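PDB 1OMH: trwC protein from Escherichia coli, which probably nicks and transfers plasmid DNA at the origin of transfer during bacterial conjugation, this chain being its N-terminal relaxase domain. Local coordinates for residues Leu84-Ser89 / Asp183-Ala188; Leu96-Ala101 / Glu105-His110; Lys147-Thr152 / Pro158-His163. All coordinates share one frame; numbering follows the deposited sequence.

Contact 1: residues Leu84-Ser89 / Asp183-Ala188; sequences LDLTFS and DEIVKA. With nucleotides of chain A.
Val186 sits between Leu84 and a base of the bound DNA, its two methyls spread beneath one face of the thymine of DT18 of chain A. CG1 lies 3.7 Å from that ring's C2, while the guanine of DG17 of chain A lies nearly parallel over the opposite face. At the guanine's edge, the carboxylate of Asp183 takes two N-H groups side by side: DG17 N1 reaches OD1 at 2.7 Å, and DG17 N2 reaches OD2 in a straighter bond of 170°. Lys181 forms a salt bridge with OD2, so the carboxylate is held from the protein side as well and is probably fixed in its rotation. With CG1 of Val186 anti to the backbone N (chi1 174°) and directed at the thymine, CG2 is left to meet Leu84 CD2 at 4.0 Å. That same Leu84 methyl also packs on Ile185 CG2 at 3.8 Å, the two side chains lying alongside and running opposite ways. Farther along, Leu86 CD1 makes a looser contact with Ile185 CG2 at 4.3 Å. The short helix 183-187 thus docks by apolar contacts alone on strand 81-89, an inner strand of the five-stranded antiparallel sheet of the relaxase domain, between strands 2-8 and 158-167. The helix and strand segments run 29° apart, their axes 10.8 Å from each other. Leu86 continues onto Leu118 of helix 104-122. Residues alternate along the strand, and Asp85 turns from this packing to accept a hydrogen bond from His163, a metal ligand in other crystals of the protein. At the far end of the strand, the backbone oxygen of Ser89 receives a weak hydrogen bond from N3 of DT23 of chain A, 3.1 Å away.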
loop_
_atom_site.group_PDB
_atom_site.type_symbol
_atom_site.label_atom_id
_atom_site.label_comp_id
_atom_site.label_asym_id
_atom_site.label_seq_id
_atom_site.Cartn_x
_atom_site.Cartn_y
_atom_site.Cartn_z
ATOM N N LEU B 84 -8.011 1.688 -7.124
ATOM C CA LEU B 84 -7.055 2.592 -6.511
ATOM C C LEU B 84 -6.233 1.765 -5.544
ATOM O O LEU B 84 -6.775 1.174 -4.610
ATOM C CB LEU B 84 -7.800 3.692 -5.749
ATOM C CG LEU B 84 -6.942 4.706 -4.991
ATOM C CD1 LEU B 84 -6.017 5.428 -5.971
ATOM C CD2 LEU B 84 -7.846 5.695 -4.263
ATOM N N ASP B 85 -4.930 1.707 -5.779
ATOM C CA ASP B 85 -4.049 0.947 -4.911
ATOM C C ASP B 85 -3.409 1.846 -3.866
ATOM O O ASP B 85 -2.750 2.827 -4.203
ATOM C CB ASP B 85 -2.950 0.266 -5.733
ATOM C CG ASP B 85 -2.007 -0.580 -4.875
ATOM O OD1 ASP B 85 -2.304 -0.813 -3.684
ATOM O OD2 ASP B 85 -0.966 -1.024 -5.403
ATOM N N LEU B 86 -3.631 1.526 -2.595
ATOM C CA LEU B 86 -3.017 2.277 -1.512
ATOM C C LEU B 86 -1.958 1.326 -0.949
ATOM O O LEU B 86 -2.282 0.286 -0.371
ATOM C CB LEU B 86 -4.046 2.649 -0.435
ATOM C CG LEU B 86 -5.185 3.623 -0.783
ATOM C CD1 LEU B 86 -5.924 4.025 0.487
ATOM C CD2 LEU B 86 -4.640 4.861 -1.461
ATOM N N THR B 87 -0.694 1.677 -1.150
ATOM C CA THR B 87 0.414 0.852 -0.684
ATOM C C THR B 87 0.994 1.380 0.622
ATOM O O THR B 87 1.605 2.450 0.651
ATOM C CB THR B 87 1.531 0.804 -1.736
ATOM O OG1 THR B 87 1.013 0.235 -2.944
ATOM C CG2 THR B 87 2.709 -0.025 -1.241
ATOM N N PHE B 88 0.781 0.614 1.691
ATOM C CA PHE B 88 1.264 0.943 3.028
ATOM C C PHE B 88 2.582 0.210 3.278
ATOM O O PHE B 88 2.624 -1.013 3.230
ATOM C CB PHE B 88 0.269 0.480 4.103
ATOM C CG PHE B 88 -1.074 1.134 4.028
ATOM C CD1 PHE B 88 -2.036 0.690 3.122
ATOM C CD2 PHE B 88 -1.384 2.193 4.874
ATOM C CE1 PHE B 88 -3.296 1.295 3.064
ATOM C CE2 PHE B 88 -2.642 2.805 4.821
ATOM C CZ PHE B 88 -3.595 2.354 3.916
ATOM N N SER B 89 3.640 0.953 3.575
ATOM C CA SER B 89 4.940 0.345 3.834
ATOM C C SER B 89 5.463 0.763 5.203
ATOM O O SER B 89 5.451 1.937 5.553
ATOM C CB SER B 89 5.931 0.765 2.753
ATOM O OG SER B 89 5.443 0.383 1.474
ATOM N N ASP B 183 -11.585 11.413 -5.366
ATOM C CA ASP B 183 -11.048 12.698 -4.933
ATOM C C ASP B 183 -10.655 12.779 -3.471
ATOM O O ASP B 183 -9.484 13.000 -3.147
ATOM C CB ASP B 183 -12.053 13.809 -5.243
ATOM C CG ASP B 183 -12.235 14.021 -6.724
ATOM O OD1 ASP B 183 -12.072 13.041 -7.493
ATOM O OD2 ASP B 183 -12.554 15.157 -7.125
ATOM N N GLU B 184 -11.629 12.607 -2.586
ATOM C CA GLU B 184 -11.378 12.704 -1.154
ATOM C C GLU B 184 -10.290 11.763 -0.656
ATOM O O GLU B 184 -9.487 12.138 0.192
ATOM C CB GLU B 184 -12.669 12.456 -0.371
ATOM C CG GLU B 184 -13.654 13.619 -0.385
ATOM C CD GLU B 184 -13.134 14.840 0.359
ATOM O OE1 GLU B 184 -12.570 15.747 -0.288
ATOM O OE2 GLU B 184 -13.284 14.890 1.597
ATOM N N ILE B 185 -10.261 10.542 -1.175
ATOM C CA ILE B 185 -9.243 9.589 -0.745
ATOM C C ILE B 185 -7.861 9.959 -1.289
ATOM O O ILE B 185 -6.906 10.095 -0.524
ATOM C CB ILE B 185 -9.616 8.156 -1.174
ATOM C CG1 ILE B 185 -10.910 7.743 -0.462
ATOM C CG2 ILE B 185 -8.471 7.172 -0.821
ATOM C CD1 ILE B 185 -11.500 6.439 -0.940
ATOM N N VAL B 186 -7.759 10.143 -2.601
ATOM C CA VAL B 186 -6.481 10.495 -3.221
ATOM C C VAL B 186 -5.845 11.730 -2.578
ATOM O O VAL B 186 -4.682 11.701 -2.172
ATOM C CB VAL B 186 -6.649 10.754 -4.741
ATOM C CG1 VAL B 186 -5.337 11.259 -5.344
ATOM C CG2 VAL B 186 -7.084 9.483 -5.434
ATOM N N LYS B 187 -6.610 12.814 -2.487
ATOM C CA LYS B 187 -6.111 14.056 -1.899
ATOM C C LYS B 187 -5.792 13.948 -0.413
ATOM O O LYS B 187 -5.098 14.794 0.142
ATOM C CB LYS B 187 -7.120 15.186 -2.137
ATOM C CG LYS B 187 -7.234 15.563 -3.610
ATOM C CD LYS B 187 -8.262 16.666 -3.854
ATOM C CE LYS B 187 -8.212 17.150 -5.305
ATOM N NZ LYS B 187 -9.274 18.154 -5.607
ATOM N N ALA B 188 -6.299 12.902 0.227
ATOM C CA ALA B 188 -6.055 12.688 1.650
ATOM C C ALA B 188 -4.946 11.658 1.888
ATOM O O ALA B 188 -4.793 11.152 2.998
ATOM C CB ALA B 188 -7.343 12.231 2.330
ATOM P P DT A 18 -3.053 17.613 -11.421
ATOM O OP1 DT A 18 -2.790 19.046 -11.135
ATOM O OP2 DT A 18 -1.942 16.740 -11.882
ATOM O "O5'" DT A 18 -3.742 16.932 -10.143
ATOM C "C5'" DT A 18 -4.531 17.703 -9.222
ATOM C "C4'" DT A 18 -5.170 16.824 -8.164
ATOM O "O4'" DT A 18 -5.927 15.746 -8.776
ATOM C "C3'" DT A 18 -4.147 16.144 -7.237
ATOM O "O3'" DT A 18 -4.389 16.728 -5.938
ATOM C "C2'" DT A 18 -4.784 14.804 -6.899
ATOM C "C1'" DT A 18 -5.914 14.657 -7.885
ATOM N N1 DT A 18 -6.287 13.390 -8.530
ATOM C C2 DT A 18 -7.426 12.800 -8.021
ATOM O O2 DT A 18 -8.104 13.303 -7.137
ATOM N N3 DT A 18 -7.750 11.598 -8.581
ATOM C C4 DT A 18 -7.080 10.938 -9.587
ATOM O O4 DT A 18 -7.502 9.852 -9.985
ATOM C C5 DT A 18 -5.901 11.616 -10.095
ATOM C C7 DT A 18 -5.114 10.971 -11.195
ATOM C C6 DT A 18 -5.566 12.798 -9.550
ATOM P P DG A 17 -5.399 14.239 -16.940
ATOM O OP1 DG A 17 -4.774 15.148 -17.932
ATOM O OP2 DG A 17 -4.819 12.896 -16.714
ATOM O "O5'" DG A 17 -5.443 14.996 -15.537
ATOM C "C5'" DG A 17 -5.546 16.420 -15.462
ATOM C "C4'" DG A 17 -5.864 16.834 -14.043
ATOM O "O4'" DG A 17 -7.067 16.147 -13.645
ATOM C "C3'" DG A 17 -4.800 16.421 -13.022
ATOM O "O3'" DG A 17 -4.182 17.638 -12.574
ATOM C "C2'" DG A 17 -5.611 16.084 -11.785
ATOM C "C1'" DG A 17 -7.002 15.835 -12.275
ATOM N N9 DG A 17 -7.615 14.540 -12.035
ATOM C C8 DG A 17 -7.407 13.326 -12.647
ATOM N N7 DG A 17 -8.233 12.403 -12.226
ATOM C C5 DG A 17 -9.000 13.049 -11.264
ATOM C C6 DG A 17 -10.066 12.580 -10.456
ATOM O O6 DG A 17 -10.577 11.449 -10.424
ATOM N N1 DG A 17 -10.548 13.587 -9.615
ATOM C C2 DG A 17 -10.065 14.875 -9.563
ATOM N N2 DG A 17 -10.644 15.713 -8.695
ATOM N N3 DG A 17 -9.081 15.314 -10.309
ATOM C C4 DG A 17 -8.605 14.358 -11.129
ATOM P P DT A 23 14.155 5.739 4.780
ATOM O OP1 DT A 23 14.234 5.244 6.177
ATOM O OP2 DT A 23 15.262 6.554 4.227
ATOM O "O5'" DT A 23 13.845 4.511 3.800
ATOM C "C5'" DT A 23 14.680 3.320 3.768
ATOM C "C4'" DT A 23 13.809 2.089 3.601
ATOM O "O4'" DT A 23 12.757 2.178 4.568
ATOM C "C3'" DT A 23 13.147 1.833 2.233
ATOM O "O3'" DT A 23 13.578 0.500 1.910
ATOM C "C2'" DT A 23 11.763 1.319 2.595
ATOM C "C1'" DT A 23 11.550 1.688 4.050
ATOM N N1 DT A 23 10.461 2.584 4.479
ATOM C C2 DT A 23 9.172 2.314 4.093
ATOM O O2 DT A 23 8.889 1.455 3.278
ATOM N N3 DT A 23 8.220 3.090 4.709
ATOM C C4 DT A 23 8.433 4.100 5.632
ATOM O O4 DT A 23 7.472 4.682 6.131
ATOM C C5 DT A 23 9.823 4.375 5.932
ATOM C C7 DT A 23 10.168 5.468 6.894
ATOM C C6 DT A 23 10.750 3.626 5.336
#

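Contact 2: residues Leu96-Ala101 / Glu105-His110; sequences LQALVA and EIIKAH
Ala98 presses its single methyl against Ile106, with CB 3.5 Å from both CB and CG2 of that isoleucine. Both approaches are tighter than usual van der Waals contact, so the branched carbon of Ile106 is met directly, without an intervening side-chain layer. Next to this point, Ile107 adds CD1, which stands 3.8 Å from Ala98 CB and equally 3.8 Å from Leu99 CD2. Its delta methyl gets there because CG1 is anti to the carbonyl carbon (chi1 -60°) and the chain then bends again at chi2, -61°, bringing CD1 back across the gap. Leu99 meets it nearly at a right angle, touching with one branch only. Around these four residues, the backbones set the geometry. Leu96 O accepts from Val100 N at 2.8 Å and from Ala101 N at 3.1 Å, and Glu105 N is bonded to Asp103 OD2 where helix 104-122 begins. A backbone bond between Gln97 and Asp103 ties the turn to the first helix. In the next layer out, Ile106 touches Leu204 of helix 189-206, Ile107 rests on Leu160 of strand 158-167, and Leu99 packs against Trp281 of helix 274-287. The polar neighbours face other parts of the fold: Gln97 bonds to His223 and to the backbone oxygen of Phe292, while His110 joins Tyr196 and Thr162. The pair belongs to two successive helices of the relaxase domain, 92-99 and 104-122, joined by a short turn, and its segments meet only through carbon. With no polar bond between them to fix the angle, the match of the small Ala98 to the beta-branched Ile106 probably limits how closely the two segments approach.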
loop_
_atom_site.group_PDB
_atom_site.type_symbol
_atom_site.label_atom_id
_atom_site.label_comp_id
_atom_site.label_asym_id
_atom_site.label_seq_id
_atom_site.Cartn_x
_atom_site.Cartn_y
_atom_site.Cartn_z
ATOM N N LEU B 96 12.483 -5.234 9.640
ATOM C CA LEU B 96 13.584 -6.063 10.140
ATOM C C LEU B 96 13.221 -6.837 11.404
ATOM O O LEU B 96 13.484 -8.039 11.514
ATOM C CB LEU B 96 14.810 -5.195 10.424
ATOM C CG LEU B 96 15.860 -4.996 9.326
ATOM C CD1 LEU B 96 15.229 -4.983 7.946
ATOM C CD2 LEU B 96 16.621 -3.715 9.610
ATOM N N GLN B 97 12.618 -6.141 12.359
ATOM C CA GLN B 97 12.232 -6.762 13.618
ATOM C C GLN B 97 11.181 -7.837 13.378
ATOM O O GLN B 97 11.213 -8.901 13.991
ATOM C CB GLN B 97 11.681 -5.709 14.590
ATOM C CG GLN B 97 11.562 -6.185 16.038
ATOM C CD GLN B 97 12.916 -6.341 16.713
ATOM O OE1 GLN B 97 13.792 -5.494 16.560
ATOM N NE2 GLN B 97 13.084 -7.417 17.476
ATOM N N ALA B 98 10.250 -7.570 12.470
ATOM C CA ALA B 98 9.200 -8.539 12.190
ATOM C C ALA B 98 9.621 -9.727 11.333
ATOM O O ALA B 98 9.241 -10.862 11.614
ATOM C CB ALA B 98 8.021 -7.845 11.523
ATOM N N LEU B 99 10.414 -9.467 10.300
ATOM C CA LEU B 99 10.802 -10.511 9.356
ATOM C C LEU B 99 12.152 -11.190 9.557
ATOM O O LEU B 99 12.333 -12.338 9.155
ATOM C CB LEU B 99 10.710 -9.944 7.934
ATOM C CG LEU B 99 9.346 -9.311 7.607
ATOM C CD1 LEU B 99 9.389 -8.675 6.224
ATOM C CD2 LEU B 99 8.241 -10.364 7.670
ATOM N N VAL B 100 13.106 -10.486 10.147
ATOM C CA VAL B 100 14.408 -11.086 10.395
ATOM C C VAL B 100 14.422 -11.629 11.825
ATOM O O VAL B 100 14.667 -12.816 12.031
ATOM C CB VAL B 100 15.541 -10.064 10.204
ATOM C CG1 VAL B 100 16.901 -10.755 10.350
ATOM C CG2 VAL B 100 15.423 -9.423 8.824
ATOM N N ALA B 101 14.150 -10.760 12.803
ATOM C CA ALA B 101 14.105 -11.167 14.211
ATOM C C ALA B 101 12.950 -12.144 14.437
ATOM O O ALA B 101 13.009 -12.993 15.321
ATOM C CB ALA B 101 13.940 -9.951 15.116
ATOM N N GLU B 105 4.011 -10.461 16.193
ATOM C CA GLU B 105 3.074 -9.446 16.668
ATOM C C GLU B 105 3.238 -8.137 15.898
ATOM O O GLU B 105 2.309 -7.333 15.825
ATOM C CB GLU B 105 3.254 -9.208 18.170
ATOM C CG GLU B 105 3.062 -10.464 19.016
ATOM C CD GLU B 105 1.723 -11.140 18.780
ATOM O OE1 GLU B 105 0.677 -10.528 19.089
ATOM O OE2 GLU B 105 1.714 -12.288 18.284
ATOM N N ILE B 106 4.418 -7.931 15.317
ATOM C CA ILE B 106 4.676 -6.731 14.532
ATOM C C ILE B 106 3.850 -6.835 13.253
ATOM O O ILE B 106 3.301 -5.839 12.769
ATOM C CB ILE B 106 6.166 -6.605 14.155
ATOM C CG1 ILE B 106 7.018 -6.530 15.419
ATOM C CG2 ILE B 106 6.387 -5.359 13.283
ATOM C CD1 ILE B 106 6.749 -5.319 16.263
ATOM N N ILE B 107 3.755 -8.046 12.713
ATOM C CA ILE B 107 2.977 -8.262 11.503
ATOM C C ILE B 107 1.533 -7.874 11.792
ATOM O O ILE B 107 0.904 -7.158 11.021
ATOM C CB ILE B 107 3.018 -9.737 11.044
ATOM C CG1 ILE B 107 4.461 -10.152 10.754
ATOM C CG2 ILE B 107 2.165 -9.919 9.785
ATOM C CD1 ILE B 107 5.127 -9.347 9.666
ATOM N N LYS B 108 1.010 -8.349 12.915
ATOM C CA LYS B 108 -0.360 -8.029 13.303
ATOM C C LYS B 108 -0.510 -6.520 13.528
ATOM O O LYS B 108 -1.552 -5.940 13.217
ATOM C CB LYS B 108 -0.733 -8.780 14.584
ATOM C CG LYS B 108 -2.109 -8.425 15.126
ATOM N N ALA B 109 0.527 -5.892 14.076
ATOM C CA ALA B 109 0.500 -4.455 14.332
ATOM C C ALA B 109 0.327 -3.701 13.013
ATOM O O ALA B 109 -0.466 -2.760 12.919
ATOM C CB ALA B 109 1.784 -4.016 15.026
ATOM N N HIS B 110 1.079 -4.121 12.002
ATOM C CA HIS B 110 1.012 -3.518 10.674
ATOM C C HIS B 110 -0.388 -3.711 10.088
ATOM O O HIS B 110 -1.002 -2.760 9.611
ATOM C CB HIS B 110 2.056 -4.171 9.754
ATOM C CG HIS B 110 1.844 -3.891 8.298
ATOM N ND1 HIS B 110 2.246 -2.719 7.694
ATOM C CD2 HIS B 110 1.254 -4.629 7.330
ATOM C CE1 HIS B 110 1.911 -2.748 6.414
ATOM N NE2 HIS B 110 1.309 -3.897 6.169
#

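Contact 3: residues Lys147-Thr152 / Pro158-His163; sequences KFRHET and PQLHTH. With SO4 (sulfate ion), chain D; SO4 (sulfate ion), chain C; nucleotides of chain A.
His150 N reaches His161 O at 2.7 Å in a nearly straight bond (169°). His150 with His161 and Phe148 with His163 are each hydrogen-bonded pairs of an antiparallel hairpin, with bonds in both directions. Past His150 the register slips by one residue in a beta bulge, and Gln159 N bonds Glu151 O instead.

His161 and His163 both point their NE2 atoms at one oxygen, O3 of the chain C sulfate, at 3.0 Å and 2.7 Å respectively. The His161 ring is aimed by its other nitrogen: with CG lodged between the backbone N and the carbonyl carbon (chi1 60°), ND1 gives its hydrogen to Gln159 O, 2.6 Å away and in the ring plane. His150 CB makes a CH-pi contact over that imidazole face, 3.9 Å from its centroid. Were His161 cut back to an alanine, the sulfate oxygen is likely to lose one of its two imidazole donors, Gln159 O its N-H partner, and His150 CB the ring it packs on. The second sulfate, of chain D, is held by His150 ND1 at 2.9 Å, by Glu151 N at 2.7 Å and by the N and OG1 of Thr152. Behind these groups, the backbone oxygen of Tyr18 takes His150 NE2. Gln159 NE2 meanwhile bonds O2 of DT23 of chain A, 2.8 Å away. On the face away from the histidines, Arg149 lies across Leu160 and Thr162, its guanidinium bridged to Asp111. His150, His161 and His163 bind zinc or copper in other crystals of this protein, and the cluster is the three-histidine metal site of HUH-type relaxases, here metal-free.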
loop_
_atom_site.group_PDB
_atom_site.type_symbol
_atom_site.label_atom_id
_atom_site.label_comp_id
_atom_site.label_asym_id
_atom_site.label_seq_id
_atom_site.Cartn_x
_atom_site.Cartn_y
_atom_site.Cartn_z
ATOM N N LYS B 147 -7.018 -6.523 0.265
ATOM C CA LYS B 147 -5.738 -6.220 0.913
ATOM C C LYS B 147 -4.738 -7.360 0.745
ATOM O O LYS B 147 -5.033 -8.510 1.080
ATOM C CB LYS B 147 -5.946 -5.957 2.408
ATOM C CG LYS B 147 -6.956 -4.858 2.724
ATOM C CD LYS B 147 -7.087 -4.640 4.232
ATOM C CE LYS B 147 -7.658 -5.873 4.913
ATOM N NZ LYS B 147 -7.826 -5.683 6.382
ATOM N N PHE B 148 -3.547 -7.036 0.254
ATOM C CA PHE B 148 -2.530 -8.060 0.041
ATOM C C PHE B 148 -1.212 -7.686 0.712
ATOM O O PHE B 148 -0.543 -6.744 0.297
ATOM C CB PHE B 148 -2.337 -8.272 -1.463
ATOM C CG PHE B 148 -3.629 -8.500 -2.206
ATOM C CD1 PHE B 148 -4.291 -7.445 -2.825
ATOM C CD2 PHE B 148 -4.195 -9.768 -2.264
ATOM C CE1 PHE B 148 -5.497 -7.650 -3.495
ATOM C CE2 PHE B 148 -5.401 -9.983 -2.929
ATOM C CZ PHE B 148 -6.050 -8.920 -3.547
ATOM N N ARG B 149 -0.860 -8.441 1.752
ATOM C CA ARG B 149 0.362 -8.231 2.528
ATOM C C ARG B 149 1.554 -8.951 1.897
ATOM O O ARG B 149 1.474 -10.138 1.578
ATOM C CB ARG B 149 0.147 -8.742 3.961
ATOM C CG ARG B 149 1.251 -8.386 4.958
ATOM C CD ARG B 149 0.977 -9.041 6.312
ATOM N NE ARG B 149 0.977 -10.495 6.196
ATOM C CZ ARG B 149 0.115 -11.297 6.808
ATOM N NH1 ARG B 149 0.200 -12.606 6.634
ATOM N NH2 ARG B 149 -0.833 -10.796 7.588
ATOM N N HIS B 150 2.654 -8.221 1.724
ATOM C CA HIS B 150 3.876 -8.765 1.146
ATOM C C HIS B 150 5.045 -8.476 2.064
ATOM O O HIS B 150 4.972 -7.573 2.887
ATOM C CB HIS B 150 4.096 -8.187 -0.253
ATOM C CG HIS B 150 3.138 -8.738 -1.261
ATOM N ND1 HIS B 150 3.201 -10.043 -1.704
ATOM C CD2 HIS B 150 2.023 -8.206 -1.816
ATOM C CE1 HIS B 150 2.163 -10.292 -2.481
ATOM N NE2 HIS B 150 1.431 -9.195 -2.565
ATOM N N GLU B 151 6.133 -9.227 1.912
ATOM C CA GLU B 151 7.260 -9.068 2.816
ATOM C C GLU B 151 8.631 -8.769 2.224
ATOM O O GLU B 151 9.583 -8.555 2.974
ATOM C CB GLU B 151 7.340 -10.315 3.708
ATOM C CG GLU B 151 5.962 -10.791 4.184
ATOM C CD GLU B 151 6.017 -12.020 5.081
ATOM O OE1 GLU B 151 6.927 -12.862 4.910
ATOM O OE2 GLU B 151 5.135 -12.148 5.954
ATOM N N THR B 152 8.748 -8.727 0.898
ATOM C CA THR B 152 10.048 -8.451 0.303
ATOM C C THR B 152 10.041 -7.322 -0.719
ATOM O O THR B 152 9.034 -7.058 -1.378
ATOM C CB THR B 152 10.649 -9.711 -0.376
ATOM O OG1 THR B 152 9.913 -10.015 -1.565
ATOM C CG2 THR B 152 10.596 -10.906 0.569
ATOM N N PRO B 158 14.040 -7.293 3.482
ATOM C CA PRO B 158 12.798 -7.419 4.254
ATOM C C PRO B 158 12.063 -6.107 3.980
ATOM O O PRO B 158 12.668 -5.036 4.063
ATOM C CB PRO B 158 13.290 -7.505 5.700
ATOM C CG PRO B 158 14.656 -8.125 5.560
ATOM C CD PRO B 158 15.224 -7.413 4.353
ATOM N N GLN B 159 10.780 -6.192 3.654
ATOM C CA GLN B 159 10.005 -5.002 3.323
ATOM C C GLN B 159 8.523 -5.285 3.512
ATOM O O GLN B 159 7.822 -5.714 2.586
ATOM C CB GLN B 159 10.302 -4.604 1.870
ATOM C CG GLN B 159 9.624 -3.333 1.359
ATOM C CD GLN B 159 10.006 -2.088 2.138
ATOM O OE1 GLN B 159 11.032 -2.046 2.829
ATOM N NE2 GLN B 159 9.184 -1.053 2.018
ATOM N N LEU B 160 8.049 -5.049 4.728
ATOM C CA LEU B 160 6.650 -5.292 5.070
ATOM C C LEU B 160 5.751 -4.215 4.479
ATOM O O LEU B 160 5.833 -3.048 4.856
ATOM C CB LEU B 160 6.497 -5.327 6.596
ATOM C CG LEU B 160 5.123 -5.595 7.206
ATOM C CD1 LEU B 160 4.589 -6.951 6.745
ATOM C CD2 LEU B 160 5.246 -5.564 8.731
ATOM N N HIS B 161 4.896 -4.608 3.544
ATOM C CA HIS B 161 3.991 -3.661 2.919
ATOM C C HIS B 161 2.730 -4.357 2.446
ATOM O O HIS B 161 2.729 -5.561 2.164
ATOM C CB HIS B 161 4.664 -2.948 1.737
ATOM C CG HIS B 161 5.118 -3.862 0.639
ATOM N ND1 HIS B 161 6.173 -4.739 0.787
ATOM C CD2 HIS B 161 4.684 -4.015 -0.636
ATOM C CE1 HIS B 161 6.369 -5.388 -0.345
ATOM N NE2 HIS B 161 5.478 -4.966 -1.228
ATOM N N THR B 162 1.649 -3.592 2.363
ATOM C CA THR B 162 0.376 -4.136 1.927
ATOM C C THR B 162 -0.204 -3.308 0.807
ATOM O O THR B 162 -0.221 -2.071 0.878
ATOM C CB THR B 162 -0.665 -4.168 3.068
ATOM O OG1 THR B 162 -0.223 -5.050 4.103
ATOM C CG2 THR B 162 -2.019 -4.659 2.540
ATOM N N HIS B 163 -0.656 -3.999 -0.232
ATOM C CA HIS B 163 -1.287 -3.354 -1.369
ATOM C C HIS B 163 -2.780 -3.422 -1.102
ATOM O O HIS B 163 -3.375 -4.489 -1.217
ATOM C CB HIS B 163 -0.988 -4.112 -2.665
ATOM C CG HIS B 163 0.393 -3.895 -3.196
ATOM N ND1 HIS B 163 0.785 -2.712 -3.790
ATOM C CD2 HIS B 163 1.475 -4.708 -3.229
ATOM C CE1 HIS B 163 2.046 -2.809 -4.165
ATOM N NE2 HIS B 163 2.490 -4.011 -3.836
HETATM S S SO4 D . 6.726 -11.165 -1.141
HETATM O O1 SO4 D . 5.675 -11.464 -2.132
HETATM O O2 SO4 D . 7.869 -12.074 -1.347
HETATM O O3 SO4 D . 6.200 -11.357 0.220
HETATM O O4 SO4 D . 7.157 -9.765 -1.304
HETATM S S SO4 C . 5.942 -5.248 -4.985
HETATM O O1 SO4 C . 5.363 -6.603 -4.907
HETATM O O2 SO4 C . 7.340 -5.269 -4.508
HETATM O O3 SO4 C . 5.154 -4.334 -4.137
HETATM O O4 SO4 C . 5.907 -4.786 -6.386
ATOM P P DT A 23 14.155 5.739 4.780
ATOM O OP1 DT A 23 14.234 5.244 6.177
ATOM O OP2 DT A 23 15.262 6.554 4.227
ATOM O "O5'" DT A 23 13.845 4.511 3.800
ATOM C "C5'" DT A 23 14.680 3.320 3.768
ATOM C "C4'" DT A 23 13.809 2.089 3.601
ATOM O "O4'" DT A 23 12.757 2.178 4.568
ATOM C "C3'" DT A 23 13.147 1.833 2.233
ATOM O "O3'" DT A 23 13.578 0.500 1.910
ATOM C "C2'" DT A 23 11.763 1.319 2.595
ATOM C "C1'" DT A 23 11.550 1.688 4.050
ATOM N N1 DT A 23 10.461 2.584 4.479
ATOM C C2 DT A 23 9.172 2.314 4.093
ATOM O O2 DT A 23 8.889 1.455 3.278
ATOM N N3 DT A 23 8.220 3.090 4.709
ATOM C C4 DT A 23 8.433 4.100 5.632
ATOM O O4 DT A 23 7.472 4.682 6.131
ATOM C C5 DT A 23 9.823 4.375 5.932
ATOM C C7 DT A 23 10.168 5.468 6.894
ATOM C C6 DT A 23 10.750 3.626 5.336
ATOM P P DC A 24 13.963 0.048 0.416
ATOM O OP1 DC A 24 13.829 -1.430 0.498
ATOM O OP2 DC A 24 15.273 0.654 0.064
ATOM O "O5'" DC A 24 12.848 0.635 -0.563
ATOM C "C5'" DC A 24 11.565 0.014 -0.750
ATOM C "C4'" DC A 24 10.719 0.903 -1.631
ATOM O "O4'" DC A 24 10.816 2.246 -1.113
ATOM C "C3'" DC A 24 11.179 0.972 -3.093
ATOM O "O3'" DC A 24 10.079 0.375 -3.813
ATOM C "C2'" DC A 24 10.940 2.424 -3.476
ATOM C "C1'" DC A 24 10.819 3.178 -2.171
ATOM N N1 DC A 24 11.749 4.274 -1.862
ATOM C C2 DC A 24 11.549 5.500 -2.502
ATOM O O2 DC A 24 10.677 5.577 -3.371
ATOM N N3 DC A 24 12.305 6.564 -2.152
ATOM C C4 DC A 24 13.241 6.431 -1.210
ATOM N N4 DC A 24 13.944 7.513 -0.870
ATOM C C5 DC A 24 13.497 5.182 -0.571
ATOM C C6 DC A 24 12.742 4.136 -0.933
#

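How the contacts relate
All three contacts belong to the relaxase domain. Along the chain, strand 81-89 of contact 1 comes first, then the helices of contact 2, the hairpin of contact 3 and finally helix 183-187, which closes contact 1. Contacts 1 and 3 share the five-stranded sheet, where strands 81-89 and 158-167 are neighbours; their centres are about 16 Å apart. Contact 2 lies about 11 Å from contact 3 and about 23 Å from contact 1, between centres, with helix 104-122 covering the sheet and packing on strand 158-167. The DNA is touched at contacts 1 and 3, DT23 of chain A by both, while contact 2 backs the hairpin.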